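Local coordinates for protein dicer Related Helicase (Caenorhabditis elegans, PDB 6M6Q) that probably hydrolyses ATP as an RNA-binding helicase of the RIG-I-like receptor subfamily, here represented by its all-helical N-terminal domain, at residues Val190-Met200 against Lys258-Phe269; Pro77-Arg88 against Ala100-His108. All coordinates share one frame; numbering follows the deposited sequence.

In the fold
The two contacts belong to one all-helical N-terminal domain, a piece of the helicase that precedes the ATPase machinery. The centre of interaction 1 lies about 7 Å from the centre of the chain, where the kink between helices 186-193 and 196-204 rests on helix 262-271. Interaction 2 is peripheral, its centre about 34 Å from the centre of the chain, and pairs the short helix 82-87 with the long helix 94-127. The centres of the two contacts are about 33 Å apart and their nearest atoms about 9 Å, so they do not touch. Along the chain they follow in series, a local partly buried hairpin first, then a buried contact between more distant segments.

Interaction 1 of 2, residues Val190-Met200 against Lys258-Phe269; sequences VAGAARGMIIM and KKWSLHKTLTMF
Trp-260 lays one face of its indole under the backbone of Gly-196 and Met-197, the first turn of helix 196-204. Met-197 CA stands 3.9 Å from the centroid of the six-membered ring, only 15° off its normal, a CH-pi contact. The extended Met-197 side chain runs antiparallel to that of Trp-260, with CG 3.7 Å from Trp-260 CE3 and the sulfur placed obliquely in a Met-aromatic contact. Lys-264 CB lies over the rim of the opposite face, and Phe-221 of helix 210-221 also touches the tryptophan.

Thr-265 joins the two helices at their closest backbone approach. Its hydroxyl lies beside its own backbone N (chi1 -55°) and accepts twice. Gly-196 N donates to Thr-265 OG1 at 3.2 Å. Trp-260 NE1 reaches the same Thr-265 OG1 at 2.9 Å, in the plane of the indole. Gly-196, without a side chain, lets the indole and this hydroxyl come close to the backbone. Meanwhile Thr-265 CG2 packs against Ala-194 O at 3.5 Å.

Further along helix 262-271, Leu-266 CD2 meets Ala-191 CB at 3.5 Å, and Phe-269 receives Ala-191 CA over one face. Met-268 bends at its end to bring CE within 3.9 Å of Met-200 CB. The chemistry is thus mostly apolar, with one shared hydroxyl that satisfies a backbone amide at the helix start while helping to hold the indole in its orientation.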
# COMPACT_ATOMS: atom_id res chain seq x y z
N VAL B 190 4.94 2.52 7.44
CA VAL B 190 6.18 3.20 7.91
C VAL B 190 7.33 2.18 7.90
O VAL B 190 8.35 2.48 7.27
CB VAL B 190 5.99 3.86 9.29
CG1 VAL B 190 7.21 4.71 9.67
CG2 VAL B 190 4.74 4.71 9.35
N ALA B 191 7.13 1.02 8.52
CA ALA B 191 8.12 -0.09 8.63
C ALA B 191 8.54 -0.56 7.23
O ALA B 191 9.72 -0.87 7.04
CB ALA B 191 7.52 -1.22 9.41
N GLY B 192 7.60 -0.60 6.29
CA GLY B 192 7.84 -1.06 4.91
C GLY B 192 8.64 -0.06 4.09
O GLY B 192 9.41 -0.51 3.23
N ALA B 193 8.43 1.24 4.31
CA ALA B 193 9.07 2.34 3.55
C ALA B 193 10.44 2.69 4.16
O ALA B 193 11.31 3.18 3.41
CB ALA B 193 8.17 3.54 3.53
N ALA B 194 10.63 2.45 5.45
CA ALA B 194 11.84 2.85 6.20
C ALA B 194 13.06 2.08 5.68
O ALA B 194 12.90 0.93 5.20
CB ALA B 194 11.64 2.62 7.68
N ARG B 195 14.23 2.69 5.82
CA ARG B 195 15.56 2.09 5.52
C ARG B 195 16.35 2.00 6.83
O ARG B 195 17.01 3.00 7.21
CB ARG B 195 16.30 2.92 4.46
CG ARG B 195 15.56 3.08 3.13
CD ARG B 195 15.67 1.89 2.19
NE ARG B 195 14.37 1.27 1.90
CZ ARG B 195 13.57 1.62 0.89
NH1 ARG B 195 13.93 2.58 0.04
NH2 ARG B 195 12.41 1.01 0.73
N GLY B 196 16.26 0.85 7.50
CA GLY B 196 16.75 0.61 8.87
C GLY B 196 18.20 0.98 9.07
O GLY B 196 18.53 1.38 10.19
N MET B 197 19.08 0.74 8.09
CA MET B 197 20.55 0.90 8.29
C MET B 197 20.87 2.35 8.68
O MET B 197 21.67 2.55 9.61
CB MET B 197 21.34 0.52 7.05
CG MET B 197 22.63 -0.14 7.40
SD MET B 197 23.70 -0.30 6.02
CE MET B 197 24.76 -1.62 6.60
N ILE B 198 20.26 3.31 8.01
CA ILE B 198 20.49 4.77 8.22
C ILE B 198 19.87 5.18 9.58
O ILE B 198 20.46 6.02 10.27
CB ILE B 198 19.92 5.58 7.04
CG1 ILE B 198 20.40 5.05 5.69
CG2 ILE B 198 20.24 7.06 7.20
CD1 ILE B 198 19.48 5.39 4.53
N ILE B 199 18.76 4.55 9.98
CA ILE B 199 18.10 4.80 11.29
C ILE B 199 19.03 4.29 12.41
O ILE B 199 19.20 5.00 13.41
CB ILE B 199 16.69 4.16 11.34
CG1 ILE B 199 15.83 4.60 10.15
CG2 ILE B 199 16.00 4.47 12.66
CD1 ILE B 199 14.65 3.70 9.86
N MET B 200 19.63 3.11 12.23
CA MET B 200 20.52 2.47 13.25
C MET B 200 21.76 3.35 13.46
O MET B 200 22.14 3.57 14.63
CB MET B 200 20.92 1.05 12.82
CG MET B 200 21.81 0.29 13.82
SD MET B 200 20.88 -0.67 15.04
CE MET B 200 20.48 0.62 16.22
N LYS B 258 27.86 -6.45 7.04
CA LYS B 258 28.15 -5.38 6.05
C LYS B 258 26.85 -4.99 5.31
O LYS B 258 26.67 -3.79 5.01
CB LYS B 258 29.22 -5.83 5.05
CG LYS B 258 30.21 -4.75 4.62
CD LYS B 258 29.71 -3.85 3.50
CE LYS B 258 30.34 -2.48 3.53
NZ LYS B 258 29.84 -1.62 2.43
N LYS B 259 25.99 -5.98 5.01
CA LYS B 259 24.75 -5.80 4.22
C LYS B 259 23.52 -5.82 5.15
O LYS B 259 23.39 -6.75 5.99
CB LYS B 259 24.66 -6.88 3.14
CG LYS B 259 25.66 -6.73 2.00
CD LYS B 259 25.43 -7.70 0.84
CE LYS B 259 24.50 -7.14 -0.23
NZ LYS B 259 24.51 -7.97 -1.47
N TRP B 260 22.63 -4.84 4.98
CA TRP B 260 21.32 -4.75 5.66
C TRP B 260 20.27 -5.55 4.88
O TRP B 260 20.58 -5.98 3.77
CB TRP B 260 20.91 -3.29 5.79
CG TRP B 260 19.88 -3.02 6.83
CD1 TRP B 260 18.57 -2.74 6.62
CD2 TRP B 260 20.08 -2.92 8.26
NE1 TRP B 260 17.93 -2.49 7.80
CE2 TRP B 260 18.83 -2.58 8.82
CE3 TRP B 260 21.18 -3.08 9.12
CZ2 TRP B 260 18.65 -2.41 10.19
CZ3 TRP B 260 21.00 -2.89 10.47
CH2 TRP B 260 19.75 -2.56 11.00
N SER B 261 19.10 -5.78 5.48
CA SER B 261 17.97 -6.53 4.87
C SER B 261 16.64 -5.89 5.27
O SER B 261 16.63 -5.09 6.24
CB SER B 261 18.00 -7.98 5.24
OG SER B 261 17.71 -8.16 6.62
N LEU B 262 15.56 -6.20 4.56
CA LEU B 262 14.21 -5.67 4.85
C LEU B 262 13.73 -6.27 6.18
O LEU B 262 12.97 -5.56 6.90
CB LEU B 262 13.27 -6.02 3.71
CG LEU B 262 13.57 -5.34 2.39
CD1 LEU B 262 12.72 -5.92 1.30
CD2 LEU B 262 13.35 -3.84 2.48
N HIS B 263 14.19 -7.48 6.51
CA HIS B 263 13.86 -8.19 7.76
C HIS B 263 14.51 -7.47 8.93
O HIS B 263 13.85 -7.32 9.98
CB HIS B 263 14.25 -9.67 7.72
CG HIS B 263 13.96 -10.37 9.01
ND1 HIS B 263 12.68 -10.49 9.51
CD2 HIS B 263 14.77 -11.00 9.89
CE1 HIS B 263 12.71 -11.17 10.64
NE2 HIS B 263 13.98 -11.49 10.89
N LYS B 264 15.72 -6.95 8.73
CA LYS B 264 16.44 -6.21 9.78
C LYS B 264 15.70 -4.91 10.10
O LYS B 264 15.61 -4.58 11.29
CB LYS B 264 17.90 -5.98 9.39
CG LYS B 264 18.80 -7.16 9.73
CD LYS B 264 20.26 -6.90 9.53
CE LYS B 264 21.11 -8.08 9.94
NZ LYS B 264 20.76 -9.28 9.15
N THR B 265 15.12 -4.25 9.09
CA THR B 265 14.37 -2.98 9.26
C THR B 265 13.12 -3.26 10.11
O THR B 265 12.87 -2.52 11.08
CB THR B 265 13.98 -2.35 7.92
OG1 THR B 265 15.14 -2.17 7.10
CG2 THR B 265 13.29 -1.01 8.08
N LEU B 266 12.38 -4.33 9.79
CA LEU B 266 11.13 -4.69 10.50
C LEU B 266 11.46 -5.11 11.94
O LEU B 266 10.67 -4.74 12.87
CB LEU B 266 10.41 -5.80 9.74
CG LEU B 266 9.92 -5.42 8.34
CD1 LEU B 266 9.03 -6.50 7.77
CD2 LEU B 266 9.19 -4.08 8.35
N THR B 267 12.59 -5.78 12.14
CA THR B 267 13.01 -6.32 13.46
C THR B 267 13.34 -5.16 14.40
O THR B 267 13.11 -5.32 15.59
CB THR B 267 14.14 -7.33 13.30
OG1 THR B 267 13.64 -8.37 12.47
CG2 THR B 267 14.61 -7.92 14.61
N MET B 268 13.74 -4.00 13.86
CA MET B 268 13.97 -2.76 14.67
C MET B 268 12.64 -2.26 15.25
O MET B 268 12.61 -1.98 16.46
CB MET B 268 14.60 -1.64 13.84
CG MET B 268 16.05 -1.82 13.59
SD MET B 268 16.69 -0.43 12.67
CE MET B 268 17.21 0.65 13.99
N PHE B 269 11.60 -2.14 14.44
CA PHE B 269 10.25 -1.69 14.88
C PHE B 269 9.64 -2.73 15.82
O PHE B 269 8.97 -2.33 16.76
CB PHE B 269 9.35 -1.41 13.67
CG PHE B 269 9.68 -0.12 12.97
CD1 PHE B 269 10.66 -0.08 12.00
CD2 PHE B 269 9.06 1.06 13.35
CE1 PHE B 269 10.99 1.11 11.37
CE2 PHE B 269 9.40 2.26 12.74
CZ PHE B 269 10.36 2.28 11.74

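Interaction 2 of 2, residues Pro77-Arg88 against Ala100-His108; sequences PVSHDPDMIKIR and AETYVTLRH
Helices 82-87 and 94-127 form an antiparallel helical hairpin, their local axes 9.8 Å apart at closest approach and their N-to-C directions 172° apart. Between them, Met-84 bends so that CE reaches Val-104 CG1 at 3.9 Å, while SD lies against Glu-101 CG. Ile-87 CD1 meets Ala-100 CB nearer the connecting loop. At the other end, Val-78 CB sits over the centre of the His-108 ring in a CH-pi contact.

Asp-81 is the N-cap of helix 82-87: OD1 accepts from Met-84 N through its anti lone pair, and OD2 receives Arg-107 NH2 on its syn side, 29° out of the carboxylate plane. Asp-83 OD2 also pairs with Arg-107, at the edge of the guanidinium, completing a salt-bridge network; Gln-111 takes a further bond from NH2. With an alanine at Asp-81, Met-84 N would probably lose its cap and Arg-107 one of its two carboxylate partners.

Glu-101 divides its carboxylate between Arg-97, at OE1, and Arg-88. Arg-88 NH1 donates to Glu-101 OE2 at 3.1 Å in a salt bridge; OE2 lies near the guanidinium plane but is approached from above the carboxylate plane.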
# COMPACT_ATOMS: atom_id res chain seq x y z
N PRO B 77 19.51 -22.81 -15.47
CA PRO B 77 20.94 -22.47 -15.51
C PRO B 77 21.21 -21.30 -16.47
O PRO B 77 20.65 -21.27 -17.58
CB PRO B 77 21.64 -23.75 -16.01
CG PRO B 77 20.57 -24.85 -15.93
CD PRO B 77 19.23 -24.14 -16.02
N VAL B 78 22.05 -20.36 -16.03
CA VAL B 78 22.44 -19.14 -16.81
C VAL B 78 23.23 -19.56 -18.07
O VAL B 78 23.29 -18.75 -19.03
CB VAL B 78 23.23 -18.17 -15.91
CG1 VAL B 78 24.53 -18.79 -15.39
CG2 VAL B 78 23.50 -16.84 -16.61
N SER B 79 23.76 -20.80 -18.12
CA SER B 79 24.46 -21.37 -19.30
C SER B 79 23.46 -21.61 -20.45
O SER B 79 23.92 -21.68 -21.58
CB SER B 79 25.20 -22.63 -18.97
OG SER B 79 24.57 -23.32 -17.91
N HIS B 80 22.16 -21.68 -20.15
CA HIS B 80 21.10 -21.88 -21.17
C HIS B 80 20.46 -20.53 -21.55
O HIS B 80 19.53 -20.55 -22.36
CB HIS B 80 20.03 -22.88 -20.68
CG HIS B 80 20.53 -24.27 -20.47
ND1 HIS B 80 21.39 -24.90 -21.36
CD2 HIS B 80 20.30 -25.15 -19.48
CE1 HIS B 80 21.68 -26.11 -20.91
NE2 HIS B 80 21.02 -26.29 -19.76
N ASP B 81 20.97 -19.41 -21.06
CA ASP B 81 20.41 -18.07 -21.40
C ASP B 81 20.73 -17.76 -22.86
O ASP B 81 21.87 -17.91 -23.29
CB ASP B 81 20.93 -17.00 -20.45
CG ASP B 81 20.45 -15.61 -20.81
OD1 ASP B 81 21.14 -14.95 -21.59
OD2 ASP B 81 19.36 -15.24 -20.36
N PRO B 82 19.76 -17.30 -23.68
CA PRO B 82 20.02 -17.04 -25.10
C PRO B 82 21.14 -16.01 -25.35
O PRO B 82 21.91 -16.22 -26.27
CB PRO B 82 18.68 -16.51 -25.62
CG PRO B 82 17.66 -17.06 -24.65
CD PRO B 82 18.36 -17.05 -23.31
N ASP B 83 21.20 -14.94 -24.56
CA ASP B 83 22.25 -13.89 -24.69
C ASP B 83 23.60 -14.46 -24.25
O ASP B 83 24.57 -14.26 -24.98
CB ASP B 83 21.89 -12.63 -23.93
CG ASP B 83 20.67 -11.94 -24.49
OD1 ASP B 83 20.75 -11.45 -25.62
OD2 ASP B 83 19.64 -11.89 -23.78
N MET B 84 23.66 -15.22 -23.14
CA MET B 84 24.90 -15.90 -22.68
C MET B 84 25.47 -16.74 -23.82
O MET B 84 26.70 -16.63 -24.08
CB MET B 84 24.67 -16.80 -21.47
CG MET B 84 25.96 -17.41 -20.88
SD MET B 84 27.21 -16.13 -20.46
CE MET B 84 26.75 -15.72 -18.78
N ILE B 85 24.63 -17.54 -24.48
CA ILE B 85 25.06 -18.48 -25.55
C ILE B 85 25.61 -17.66 -26.71
O ILE B 85 26.66 -18.06 -27.27
CB ILE B 85 23.92 -19.43 -25.98
CG1 ILE B 85 23.55 -20.41 -24.86
CG2 ILE B 85 24.25 -20.16 -27.29
CD1 ILE B 85 22.14 -20.92 -24.95
N LYS B 86 24.99 -16.50 -26.99
CA LYS B 86 25.39 -15.63 -28.14
C LYS B 86 26.77 -15.00 -27.85
O LYS B 86 27.60 -14.99 -28.76
CB LYS B 86 24.34 -14.55 -28.41
CG LYS B 86 23.14 -15.02 -29.21
CD LYS B 86 22.12 -13.94 -29.37
CE LYS B 86 20.75 -14.44 -29.75
NZ LYS B 86 19.75 -13.36 -29.66
N ILE B 87 26.99 -14.54 -26.61
CA ILE B 87 28.27 -13.93 -26.16
C ILE B 87 29.39 -14.96 -26.38
O ILE B 87 30.41 -14.60 -26.99
CB ILE B 87 28.18 -13.45 -24.69
CG1 ILE B 87 27.11 -12.36 -24.48
CG2 ILE B 87 29.54 -13.02 -24.16
CD1 ILE B 87 27.51 -10.95 -24.92
N ARG B 88 29.19 -16.21 -25.94
CA ARG B 88 30.25 -17.27 -25.91
C ARG B 88 30.53 -17.76 -27.34
O ARG B 88 31.50 -18.52 -27.52
CB ARG B 88 29.85 -18.43 -25.00
CG ARG B 88 29.67 -18.04 -23.54
CD ARG B 88 30.41 -18.93 -22.57
NE ARG B 88 29.53 -19.93 -21.99
CZ ARG B 88 29.05 -19.91 -20.74
NH1 ARG B 88 29.38 -18.94 -19.90
NH2 ARG B 88 28.26 -20.88 -20.33
N ALA B 100 30.95 -8.95 -20.29
CA ALA B 100 29.61 -9.20 -20.85
C ALA B 100 28.95 -10.34 -20.07
O ALA B 100 27.79 -10.21 -19.72
CB ALA B 100 29.73 -9.51 -22.32
N GLU B 101 29.69 -11.42 -19.84
CA GLU B 101 29.19 -12.65 -19.19
C GLU B 101 28.72 -12.29 -17.78
O GLU B 101 27.68 -12.84 -17.35
CB GLU B 101 30.27 -13.74 -19.17
CG GLU B 101 30.46 -14.47 -20.50
CD GLU B 101 31.35 -15.71 -20.43
OE1 GLU B 101 32.23 -15.86 -21.31
OE2 GLU B 101 31.19 -16.51 -19.48
N THR B 102 29.44 -11.43 -17.07
CA THR B 102 29.11 -11.08 -15.65
C THR B 102 27.82 -10.25 -15.65
O THR B 102 26.98 -10.49 -14.78
CB THR B 102 30.27 -10.38 -14.92
OG1 THR B 102 30.66 -9.26 -15.71
CG2 THR B 102 31.46 -11.28 -14.68
N TYR B 103 27.63 -9.40 -16.65
CA TYR B 103 26.44 -8.55 -16.79
C TYR B 103 25.21 -9.43 -17.07
O TYR B 103 24.15 -9.18 -16.49
CB TYR B 103 26.62 -7.47 -17.86
CG TYR B 103 25.57 -6.40 -17.77
CD1 TYR B 103 25.65 -5.40 -16.80
CD2 TYR B 103 24.43 -6.44 -18.56
CE1 TYR B 103 24.67 -4.42 -16.68
CE2 TYR B 103 23.44 -5.48 -18.45
CZ TYR B 103 23.57 -4.46 -17.52
OH TYR B 103 22.60 -3.50 -17.41
N VAL B 104 25.37 -10.46 -17.89
CA VAL B 104 24.29 -11.44 -18.18
C VAL B 104 23.99 -12.28 -16.91
O VAL B 104 22.83 -12.45 -16.59
CB VAL B 104 24.66 -12.29 -19.41
CG1 VAL B 104 23.72 -13.47 -19.61
CG2 VAL B 104 24.68 -11.43 -20.65
N THR B 105 25.01 -12.69 -16.16
CA THR B 105 24.87 -13.44 -14.88
C THR B 105 24.13 -12.60 -13.83
O THR B 105 23.20 -13.15 -13.19
CB THR B 105 26.22 -13.93 -14.38
OG1 THR B 105 26.79 -14.66 -15.47
CG2 THR B 105 26.13 -14.82 -13.17
N LEU B 106 24.50 -11.33 -13.66
CA LEU B 106 23.83 -10.40 -12.70
C LEU B 106 22.38 -10.17 -13.13
O LEU B 106 21.52 -10.26 -12.28
CB LEU B 106 24.58 -9.07 -12.63
CG LEU B 106 25.95 -9.11 -11.95
CD1 LEU B 106 26.77 -7.88 -12.31
CD2 LEU B 106 25.82 -9.27 -10.44
N ARG B 107 22.13 -9.91 -14.41
CA ARG B 107 20.75 -9.69 -14.95
C ARG B 107 19.90 -10.94 -14.66
O ARG B 107 18.73 -10.81 -14.34
CB ARG B 107 20.83 -9.40 -16.46
CG ARG B 107 19.52 -8.95 -17.11
CD ARG B 107 18.80 -10.04 -17.91
NE ARG B 107 19.35 -10.27 -19.24
CZ ARG B 107 19.17 -11.39 -19.96
NH1 ARG B 107 19.72 -11.52 -21.16
NH2 ARG B 107 18.45 -12.38 -19.46
N HIS B 108 20.51 -12.11 -14.75
CA HIS B 108 19.83 -13.42 -14.64
C HIS B 108 19.35 -13.59 -13.20
O HIS B 108 18.21 -14.05 -13.01
CB HIS B 108 20.77 -14.53 -15.10
CG HIS B 108 20.18 -15.89 -15.01
ND1 HIS B 108 20.42 -16.74 -13.93
CD2 HIS B 108 19.40 -16.57 -15.87
CE1 HIS B 108 19.79 -17.87 -14.12
NE2 HIS B 108 19.14 -17.79 -15.30